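Local coordinates for ficolin-3 (Homo sapiens, PDB 2J5Z), which probably recognises sugars on microbial and other surfaces as a soluble lectin of innate immunity, here holding galactose in its fibrinogen-like domain, at residues 53-58 / 118-123; 129-134 / 174-179; 183-188 / 214-219. One frame throughout, in Å; residues are numbered along the deposited sequence.

Interaction 1 of 3, residues 53-58 / 118-123; sequences LVFQRR and ATFRLL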
loop_
_atom_site.group_PDB
_atom_site.type_symbol
_atom_site.label_atom_id
_atom_site.label_comp_id
_atom_site.label_asym_id
_atom_site.label_seq_id
_atom_site.Cartn_x
_atom_site.Cartn_y
_atom_site.Cartn_z
ATOM N N LEU A 53 -14.691 -5.940 7.365
ATOM C CA LEU A 53 -14.529 -5.679 5.943
ATOM C C LEU A 53 -14.783 -4.191 5.721
ATOM O O LEU A 53 -15.901 -3.712 5.891
ATOM C CB LEU A 53 -15.531 -6.517 5.135
ATOM C CG LEU A 53 -15.264 -6.743 3.646
ATOM C CD1 LEU A 53 -16.222 -7.829 3.130
ATOM C CD2 LEU A 53 -15.396 -5.431 2.858
ATOM N N VAL A 54 -13.741 -3.457 5.344
ATOM C CA VAL A 54 -13.850 -2.021 5.138
ATOM C C VAL A 54 -14.279 -1.760 3.712
ATOM O O VAL A 54 -13.540 -2.086 2.773
ATOM C CB VAL A 54 -12.510 -1.314 5.403
ATOM C CG1 VAL A 54 -12.641 0.219 5.201
ATOM C CG2 VAL A 54 -12.004 -1.663 6.819
ATOM N N PHE A 55 -15.461 -1.170 3.538
ATOM C CA PHE A 55 -15.980 -0.998 2.178
ATOM C C PHE A 55 -15.963 0.445 1.675
ATOM O O PHE A 55 -16.247 0.693 0.506
ATOM C CB PHE A 55 -17.385 -1.623 2.014
ATOM C CG PHE A 55 -18.494 -0.945 2.815
ATOM C CD1 PHE A 55 -19.234 0.103 2.271
ATOM C CD2 PHE A 55 -18.835 -1.414 4.080
ATOM C CE1 PHE A 55 -20.264 0.720 3.003
ATOM C CE2 PHE A 55 -19.874 -0.820 4.815
ATOM C CZ PHE A 55 -20.594 0.244 4.267
ATOM N N GLN A 56 -15.675 1.392 2.569
ATOM C CA GLN A 56 -15.553 2.808 2.182
ATOM C C GLN A 56 -14.481 3.461 3.046
ATOM O O GLN A 56 -14.359 3.153 4.221
ATOM C CB GLN A 56 -16.888 3.543 2.360
ATOM C CG GLN A 56 -16.916 4.972 1.760
ATOM C CD GLN A 56 -16.708 6.094 2.787
ATOM O OE1 GLN A 56 -16.102 5.903 3.838
ATOM N NE2 GLN A 56 -17.213 7.273 2.463
ATOM N N ARG A 57 -13.690 4.351 2.452
ATOM C CA ARG A 57 -12.652 5.009 3.213
ATOM C C ARG A 57 -12.406 6.374 2.588
ATOM O O ARG A 57 -12.267 6.475 1.369
ATOM C CB ARG A 57 -11.384 4.146 3.198
ATOM C CG ARG A 57 -10.258 4.609 4.077
ATOM C CD ARG A 57 -9.270 3.452 4.315
ATOM N NE ARG A 57 -8.476 3.141 3.129
ATOM C CZ ARG A 57 -7.536 2.203 3.088
ATOM N NH1 ARG A 57 -7.284 1.467 4.161
ATOM N NH2 ARG A 57 -6.849 1.992 1.976
ATOM N N ARG A 58 -12.394 7.405 3.432
ATOM C CA ARG A 58 -12.012 8.784 3.045
ATOM C C ARG A 58 -10.811 9.192 3.893
ATOM O O ARG A 58 -10.773 8.882 5.076
ATOM C CB ARG A 58 -13.152 9.755 3.331
ATOM C CG ARG A 58 -14.471 9.444 2.636
ATOM C CD ARG A 58 -14.329 9.231 1.141
ATOM N NE ARG A 58 -14.098 10.470 0.368
ATOM C CZ ARG A 58 -15.018 11.389 0.085
ATOM N NH1 ARG A 58 -16.268 11.288 0.551
ATOM N NH2 ARG A 58 -14.679 12.445 -0.656
ATOM N N ALA A 118 -26.797 -2.783 14.202
ATOM C CA ALA A 118 -26.832 -4.230 14.369
ATOM C C ALA A 118 -26.646 -5.004 13.064
ATOM O O ALA A 118 -25.993 -6.058 13.047
ATOM C CB ALA A 118 -28.159 -4.643 15.033
ATOM N N THR A 119 -27.268 -4.507 11.992
ATOM C CA THR A 119 -27.156 -5.132 10.663
ATOM C C THR A 119 -27.080 -4.096 9.544
ATOM O O THR A 119 -27.476 -2.941 9.711
ATOM C CB THR A 119 -28.338 -6.104 10.337
ATOM O OG1 THR A 119 -29.572 -5.375 10.340
ATOM C CG2 THR A 119 -28.420 -7.264 11.342
ATOM N N PHE A 120 -26.577 -4.532 8.394
ATOM C CA PHE A 120 -26.505 -3.714 7.197
ATOM C C PHE A 120 -26.672 -4.644 5.999
ATOM O O PHE A 120 -26.015 -5.683 5.902
ATOM C CB PHE A 120 -25.132 -3.009 7.135
ATOM C CG PHE A 120 -24.836 -2.299 5.837
ATOM C CD1 PHE A 120 -25.033 -0.922 5.720
ATOM C CD2 PHE A 120 -24.301 -2.987 4.751
ATOM C CE1 PHE A 120 -24.733 -0.256 4.525
ATOM C CE2 PHE A 120 -24.004 -2.334 3.562
ATOM C CZ PHE A 120 -24.202 -0.974 3.449
ATOM N N ARG A 121 -27.547 -4.257 5.088
ATOM C CA ARG A 121 -27.768 -5.036 3.874
ATOM C C ARG A 121 -28.217 -4.099 2.785
ATOM O O ARG A 121 -28.941 -3.137 3.051
ATOM C CB ARG A 121 -28.848 -6.091 4.147
ATOM C CG ARG A 121 -29.233 -6.935 2.970
ATOM C CD ARG A 121 -30.102 -8.118 3.421
ATOM N NE ARG A 121 -31.319 -7.654 4.082
ATOM C CZ ARG A 121 -32.474 -7.418 3.467
ATOM N NH1 ARG A 121 -32.599 -7.626 2.154
ATOM N NH2 ARG A 121 -33.518 -6.997 4.176
ATOM N N LEU A 122 -27.788 -4.352 1.545
ATOM C CA LEU A 122 -28.346 -3.598 0.429
ATOM C C LEU A 122 -29.209 -4.509 -0.424
ATOM O O LEU A 122 -28.829 -5.657 -0.700
ATOM C CB LEU A 122 -27.249 -2.989 -0.460
ATOM C CG LEU A 122 -26.265 -1.992 0.131
ATOM C CD1 LEU A 122 -25.423 -1.375 -0.991
ATOM C CD2 LEU A 122 -27.001 -0.919 0.938
ATOM N N LEU A 123 -30.363 -4.006 -0.835
ATOM C CA LEU A 123 -31.188 -4.733 -1.801
ATOM C C LEU A 123 -30.474 -4.709 -3.142
ATOM O O LEU A 123 -29.421 -4.074 -3.265
ATOM C CB LEU A 123 -32.584 -4.121 -1.893
ATOM C CG LEU A 123 -33.561 -4.569 -0.793
ATOM C CD1 LEU A 123 -33.045 -4.169 0.580
ATOM C CD2 LEU A 123 -34.967 -4.026 -1.017
#
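F55 and F120 account for all the surface buried between 53-58 and 118-123. Their backbones are well separated, the two CA atoms standing 12.0 Å apart, so each strand spans the gap with one aromatic ring. The rings reach for each other across this gap and meet at their far ends: CZ of F55 lies 3.9 Å from CZ of F120 and 4.2 Å from CE1 of F120. The planes are inclined by 32°, with 5.2 Å between centroids, an oblique aromatic pair held by apolar contact alone. On F120, CG is anti to the backbone N (chi1 171°), which carries that ring out to meet its partner. The backbone beneath F55 is irregular, because F55 and Q56 together face M218 in a classic beta bulge. Both phenylalanines are buried. L220 of strand 215-220 touches the two of them, L90 of helix 87-94 covers F55, and L131 packs on F120. The pair belongs to the hydrophobic core of the fibrinogen-like domain, joining two strands of its curled antiparallel sheet that are not hydrogen-bonded neighbours.

Interaction 2 of 3, residues 129-134 / 174-179; sequences YQLALG and AWWYAS. With GAL (beta-D-galactopyranose), chain E.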
loop_
_atom_site.group_PDB
_atom_site.type_symbol
_atom_site.label_atom_id
_atom_site.label_comp_id
_atom_site.label_asym_id
_atom_site.label_seq_id
_atom_site.Cartn_x
_atom_site.Cartn_y
_atom_site.Cartn_z
ATOM N N TYR A 129 -30.510 -0.575 -4.913
ATOM C CA TYR A 129 -29.545 -0.803 -3.814
ATOM C C TYR A 129 -30.040 -0.156 -2.540
ATOM O O TYR A 129 -29.260 0.408 -1.758
ATOM C CB TYR A 129 -28.117 -0.343 -4.186
ATOM C CG TYR A 129 -27.524 -1.111 -5.354
ATOM C CD1 TYR A 129 -27.323 -2.488 -5.272
ATOM C CD2 TYR A 129 -27.141 -0.450 -6.531
ATOM C CE1 TYR A 129 -26.785 -3.209 -6.338
ATOM C CE2 TYR A 129 -26.585 -1.170 -7.613
ATOM C CZ TYR A 129 -26.422 -2.540 -7.501
ATOM O OH TYR A 129 -25.882 -3.246 -8.540
ATOM N N GLN A 130 -31.348 -0.270 -2.330
ATOM C CA GLN A 130 -32.012 0.286 -1.155
ATOM C C GLN A 130 -31.325 -0.200 0.127
ATOM O O GLN A 130 -30.989 -1.377 0.268
ATOM C CB GLN A 130 -33.490 -0.114 -1.176
ATOM C CG GLN A 130 -34.315 0.339 0.022
ATOM C CD GLN A 130 -35.768 -0.108 -0.102
ATOM O OE1 GLN A 130 -36.430 0.148 -1.116
ATOM N NE2 GLN A 130 -36.268 -0.777 0.925
ATOM N N LEU A 131 -31.140 0.712 1.072
ATOM C CA LEU A 131 -30.511 0.366 2.339
ATOM C C LEU A 131 -31.489 -0.339 3.261
ATOM O O LEU A 131 -32.627 0.121 3.449
ATOM C CB LEU A 131 -30.016 1.634 3.039
ATOM C CG LEU A 131 -29.393 1.445 4.436
ATOM C CD1 LEU A 131 -28.154 0.549 4.409
ATOM C CD2 LEU A 131 -29.038 2.813 4.972
ATOM N N ALA A 132 -31.051 -1.459 3.820
ATOM C CA ALA A 132 -31.759 -2.096 4.945
ATOM C C ALA A 132 -30.842 -2.070 6.178
ATOM O O ALA A 132 -29.908 -2.872 6.301
ATOM C CB ALA A 132 -32.152 -3.523 4.597
ATOM N N LEU A 133 -31.107 -1.128 7.078
ATOM C CA LEU A 133 -30.233 -0.910 8.226
ATOM C C LEU A 133 -30.891 -1.395 9.512
ATOM O O LEU A 133 -32.055 -1.096 9.753
ATOM C CB LEU A 133 -29.906 0.584 8.335
ATOM C CG LEU A 133 -28.804 0.971 9.312
ATOM C CD1 LEU A 133 -27.441 0.535 8.783
ATOM C CD2 LEU A 133 -28.860 2.487 9.576
ATOM N N GLY A 134 -30.131 -2.142 10.316
ATOM C CA GLY A 134 -30.547 -2.564 11.654
ATOM C C GLY A 134 -30.511 -1.418 12.650
ATOM O O GLY A 134 -30.117 -0.295 12.324
ATOM N N ALA A 174 -23.246 10.896 -3.358
ATOM C CA ALA A 174 -24.078 9.753 -3.702
ATOM C C ALA A 174 -24.429 9.079 -2.381
ATOM O O ALA A 174 -23.559 8.877 -1.548
ATOM C CB ALA A 174 -23.302 8.775 -4.593
ATOM N N TRP A 175 -25.692 8.716 -2.189
ATOM C CA TRP A 175 -26.112 8.181 -0.894
ATOM C C TRP A 175 -27.557 7.768 -1.017
ATOM O O TRP A 175 -28.189 7.984 -2.048
ATOM C CB TRP A 175 -26.027 9.279 0.166
ATOM C CG TRP A 175 -25.843 8.886 1.621
ATOM C CD1 TRP A 175 -26.716 9.135 2.665
ATOM C CD2 TRP A 175 -24.694 8.271 2.206
ATOM N NE1 TRP A 175 -26.179 8.693 3.845
ATOM C CE2 TRP A 175 -24.940 8.158 3.598
ATOM C CE3 TRP A 175 -23.479 7.796 1.690
ATOM C CZ2 TRP A 175 -24.011 7.590 4.484
ATOM C CZ3 TRP A 175 -22.558 7.236 2.563
ATOM C CH2 TRP A 175 -22.834 7.126 3.947
ATOM N N TRP A 176 -28.083 7.205 0.063
ATOM C CA TRP A 176 -29.481 6.842 0.114
ATOM C C TRP A 176 -30.259 8.079 0.542
ATOM O O TRP A 176 -30.865 8.101 1.617
ATOM C CB TRP A 176 -29.679 5.684 1.095
ATOM C CG TRP A 176 -28.814 4.488 0.765
ATOM C CD1 TRP A 176 -29.120 3.460 -0.100
ATOM C CD2 TRP A 176 -27.500 4.207 1.271
ATOM N NE1 TRP A 176 -28.074 2.558 -0.151
ATOM C CE2 TRP A 176 -27.070 2.995 0.681
ATOM C CE3 TRP A 176 -26.640 4.868 2.168
ATOM C CZ2 TRP A 176 -25.818 2.431 0.949
ATOM C CZ3 TRP A 176 -25.400 4.295 2.451
ATOM C CH2 TRP A 176 -24.999 3.087 1.837
ATOM N N TYR A 177 -30.239 9.105 -0.314
ATOM C CA TYR A 177 -30.796 10.418 0.043
ATOM C C TYR A 177 -32.305 10.414 0.289
ATOM O O TYR A 177 -33.063 9.697 -0.364
ATOM C CB TYR A 177 -30.470 11.472 -1.027
ATOM C CG TYR A 177 -29.004 11.801 -1.128
ATOM C CD1 TYR A 177 -28.313 12.332 -0.042
ATOM C CD2 TYR A 177 -28.307 11.573 -2.305
ATOM C CE1 TYR A 177 -26.953 12.626 -0.124
ATOM C CE2 TYR A 177 -26.959 11.865 -2.396
ATOM C CZ TYR A 177 -26.291 12.396 -1.311
ATOM O OH TYR A 177 -24.943 12.675 -1.393
ATOM N N ALA A 178 -32.713 11.258 1.225
ATOM C CA ALA A 178 -34.117 11.586 1.427
ATOM C C ALA A 178 -34.321 12.983 0.820
ATOM O O ALA A 178 -34.467 13.117 -0.397
ATOM C CB ALA A 178 -34.433 11.568 2.915
ATOM N N SER A 179 -34.310 14.022 1.651
ATOM C CA SER A 179 -34.364 15.394 1.138
ATOM C C SER A 179 -33.685 16.424 2.059
ATOM O O SER A 179 -34.342 17.324 2.598
ATOM C CB SER A 179 -35.809 15.795 0.804
ATOM O OG SER A 179 -36.694 15.444 1.854
HETATM C C1 GAL E . -31.171 18.243 4.730
HETATM C C2 GAL E . -29.818 17.902 5.333
HETATM C C3 GAL E . -28.761 18.911 4.904
HETATM C C4 GAL E . -28.867 19.319 3.433
HETATM C C5 GAL E . -30.301 19.449 2.947
HETATM C C6 GAL E . -30.343 19.643 1.436
HETATM O O1 GAL E . -32.154 17.273 5.111
HETATM O O2 GAL E . -29.911 17.896 6.765
HETATM O O3 GAL E . -27.472 18.342 5.140
HETATM O O4 GAL E . -28.187 18.363 2.616
HETATM O O5 GAL E . -31.005 18.267 3.317
HETATM O O6 GAL E . -31.267 20.688 1.112
#
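With CG of W176 anti to its carbonyl carbon (chi1 -56°), the indole reaches across toward 129-134, and chi2 of -87° turns one of its faces to L131, whose CB is aimed at the ring by the backbone. That carbon sits over the five-membered ring of W176, 3.7 Å from its centroid and almost on the ring normal, a clear CH-pi contact. At the indole edge, NE1 of W176 donates to the backbone O of Y129 at 2.9 Å. This oxygen lies in the indole plane, but the bond is bent, its N-H...O angle being 143°. Face and edge contacts together fix how the indole is rotated. In the fibrinogen-like domain this ties strand 131-133, next to strand 112-122 in the sheet, to the irregular loop that runs on to the sugar pocket. The loop turns tightly at W176, the centre of an inverse gamma turn, and CE3 of W176 lies 3.9 Å above the plane of the W175 ring, over its centre. F153 meets W176 edge-to-face, and the hydroxyl of Y129 is hydrogen-bonded to E88. Further along, the backbone O of S179 accepts a weak 3.3 Å hydrogen bond from O1 of the galactose; the sugar is also hydrogen-bonded to the backbone N of C180.

Interaction 3 of 3, residues 183-188 / 214-219; sequences SNLNGR and RRVRMM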
loop_
_atom_site.group_PDB
_atom_site.type_symbol
_atom_site.label_atom_id
_atom_site.label_comp_id
_atom_site.label_asym_id
_atom_site.label_seq_id
_atom_site.Cartn_x
_atom_site.Cartn_y
_atom_site.Cartn_z
ATOM N N SER A 183 -26.611 12.091 6.966
ATOM C CA SER A 183 -25.207 11.699 6.715
ATOM C C SER A 183 -24.884 11.750 5.221
ATOM O O SER A 183 -25.749 11.542 4.375
ATOM C CB SER A 183 -24.900 10.306 7.277
ATOM O OG SER A 183 -25.845 9.351 6.814
ATOM N N ASN A 184 -23.622 11.999 4.902
ATOM C CA ASN A 184 -23.223 12.262 3.527
ATOM C C ASN A 184 -21.744 11.922 3.362
ATOM O O ASN A 184 -20.942 12.759 2.927
ATOM C CB ASN A 184 -23.446 13.752 3.226
ATOM C CG ASN A 184 -23.284 14.092 1.771
ATOM O OD1 ASN A 184 -23.767 13.367 0.879
ATOM N ND2 ASN A 184 -22.629 15.240 1.503
ATOM N N LEU A 185 -21.377 10.697 3.715
ATOM C CA LEU A 185 -19.969 10.322 3.836
ATOM C C LEU A 185 -19.244 10.144 2.506
ATOM O O LEU A 185 -18.026 10.015 2.490
ATOM C CB LEU A 185 -19.801 9.065 4.697
ATOM C CG LEU A 185 -20.323 9.161 6.137
ATOM C CD1 LEU A 185 -20.064 7.849 6.868
ATOM C CD2 LEU A 185 -19.739 10.363 6.926
ATOM N N ASN A 186 -19.997 10.128 1.409
ATOM C CA ASN A 186 -19.417 10.079 0.064
ATOM C C ASN A 186 -19.454 11.480 -0.532
ATOM O O ASN A 186 -19.411 11.656 -1.754
ATOM C CB ASN A 186 -20.181 9.111 -0.840
ATOM C CG ASN A 186 -20.006 7.661 -0.437
ATOM O OD1 ASN A 186 -19.015 7.298 0.197
ATOM N ND2 ASN A 186 -20.965 6.815 -0.822
ATOM N N GLY A 187 -19.543 12.475 0.345
ATOM C CA GLY A 187 -19.656 13.860 -0.106
ATOM C C GLY A 187 -18.307 14.436 -0.493
ATOM O O GLY A 187 -17.296 13.736 -0.479
ATOM N N ARG A 188 -18.294 15.722 -0.824
ATOM C CA ARG A 188 -17.082 16.386 -1.297
ATOM C C ARG A 188 -16.023 16.570 -0.214
ATOM O O ARG A 188 -16.307 17.027 0.891
ATOM C CB ARG A 188 -17.442 17.737 -1.922
ATOM C CG ARG A 188 -16.309 18.377 -2.679
ATOM C CD ARG A 188 -16.854 19.445 -3.632
ATOM N NE ARG A 188 -15.838 19.875 -4.579
ATOM C CZ ARG A 188 -15.998 20.881 -5.427
ATOM N NH1 ARG A 188 -17.140 21.557 -5.442
ATOM N NH2 ARG A 188 -15.012 21.208 -6.252
ATOM N N ARG A 214 -12.180 14.693 8.552
ATOM C CA ARG A 214 -10.907 14.503 7.856
ATOM C C ARG A 214 -10.752 13.075 7.326
ATOM O O ARG A 214 -10.232 12.858 6.227
ATOM C CB ARG A 214 -9.755 14.839 8.816
ATOM C CG ARG A 214 -8.362 14.463 8.327
ATOM C CD ARG A 214 -7.288 14.934 9.306
ATOM N NE ARG A 214 -7.037 16.373 9.199
ATOM C CZ ARG A 214 -6.359 17.084 10.098
ATOM N NH1 ARG A 214 -5.863 16.493 11.178
ATOM N NH2 ARG A 214 -6.178 18.387 9.917
ATOM N N ARG A 215 -11.207 12.110 8.121
ATOM C CA ARG A 215 -11.100 10.690 7.778
ATOM C C ARG A 215 -12.379 9.956 8.151
ATOM O O ARG A 215 -12.925 10.161 9.233
ATOM C CB ARG A 215 -9.934 10.039 8.518
ATOM C CG ARG A 215 -8.569 10.693 8.265
ATOM C CD ARG A 215 -7.493 10.070 9.147
ATOM N NE ARG A 215 -7.366 8.639 8.898
ATOM C CZ ARG A 215 -6.457 8.096 8.093
ATOM N NH1 ARG A 215 -5.580 8.862 7.454
ATOM N NH2 ARG A 215 -6.422 6.781 7.930
ATOM N N VAL A 216 -12.845 9.085 7.262
ATOM C CA VAL A 216 -14.037 8.291 7.541
ATOM C C VAL A 216 -13.777 6.859 7.093
ATOM O O VAL A 216 -13.071 6.649 6.114
ATOM C CB VAL A 216 -15.245 8.833 6.730
ATOM C CG1 VAL A 216 -16.466 7.944 6.924
ATOM C CG2 VAL A 216 -15.553 10.287 7.120
ATOM N N ARG A 217 -14.339 5.877 7.791
ATOM C CA ARG A 217 -14.371 4.505 7.259
ATOM C C ARG A 217 -15.737 3.919 7.529
ATOM O O ARG A 217 -16.346 4.248 8.540
ATOM C CB ARG A 217 -13.320 3.601 7.901
ATOM C CG ARG A 217 -11.868 4.052 7.730
ATOM C CD ARG A 217 -10.917 2.912 8.055
ATOM N NE ARG A 217 -10.999 2.438 9.435
ATOM C CZ ARG A 217 -10.352 1.362 9.868
ATOM N NH1 ARG A 217 -9.597 0.675 9.024
ATOM N NH2 ARG A 217 -10.442 0.972 11.130
ATOM N N MET A 218 -16.216 3.061 6.626
ATOM C CA MET A 218 -17.427 2.269 6.890
ATOM C C MET A 218 -17.071 0.800 6.757
ATOM O O MET A 218 -16.429 0.394 5.780
ATOM C CB MET A 218 -18.550 2.628 5.907
ATOM C CG MET A 218 -18.844 4.134 5.795
ATOM S SD MET A 218 -20.123 4.533 4.565
ATOM C CE MET A 218 -21.618 3.993 5.397
ATOM N N MET A 219 -17.494 -0.017 7.719
ATOM C CA MET A 219 -16.985 -1.377 7.769
ATOM C C MET A 219 -18.028 -2.361 8.296
ATOM O O MET A 219 -18.912 -1.977 9.061
ATOM C CB MET A 219 -15.707 -1.421 8.622
ATOM C CG MET A 219 -15.824 -0.709 9.962
ATOM S SD MET A 219 -14.270 0.058 10.569
ATOM C CE MET A 219 -13.315 -1.397 10.842
#
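The backbone O of L185 is gripped by two side chains of strand 52-58: R58 gives it a hydrogen bond from NH1, and Q56 a weak one from NE2. This ties the loop 183-188 to the central sheet of the fibrinogen-like domain, while the side chain of L185 packs on strand 215-220 in that same sheet. The loop folds as a type I beta turn from N184 to G187, closed by a 3.0 Å hydrogen bond from N of G187 to O of N184. L185 follows N184 in the turn and points its side chain at the strand. Its CG is anti to the carbonyl carbon and chi2 is -179°, so CD1 extends furthest and makes the nearest contacts. CD1 of L185 lies 3.6 Å from CG1 of V216, while CD2 of L185 stands 4.1 Å from that same methyl and 4.2 Å from CG2 of V216. The forked end of the leucine thus rests against the forked valine, the two side chains meeting at a slant. V216 and M218, two residues apart on the strand, present their side chains to the same side, and L185 touches both. V103 and L105 of strand 101-106 also pack on the leucine, which is buried. R217, between V216 and M218 on the strand, turns the other way and forms salt bridges with D44 and E104. M218 completes the apolar patch: with its CG anti to the carbonyl carbon (chi1 -51°) and the chain extended at chi2 (177°), the thioether reaches the leucine, CG of M218 lying 4.1 Å and SD of M218 4.0 Å from CD1 of L185.

The segments of interaction 1 come first in the chain, then those of interaction 2, then those of interaction 3. Their centres lie 12 to 14 Å apart, and all three reach the same antiparallel sheet of the fibrinogen-like domain. Interactions 1 and 2 share an edge of it, strands 112-122 and 131-133 being paired neighbours; interactions 1 and 3 meet where strands 52-58 and 215-220 pair. Interactions 2 and 3 both draw on the long loop region after helix 167-171, joined through Y177 OH and N184 OD1, 2.7 Å apart. The loop that reaches the galactose at S179 is thus anchored to the sheet on both sides of the pocket residues S179 to Y181 in sequence.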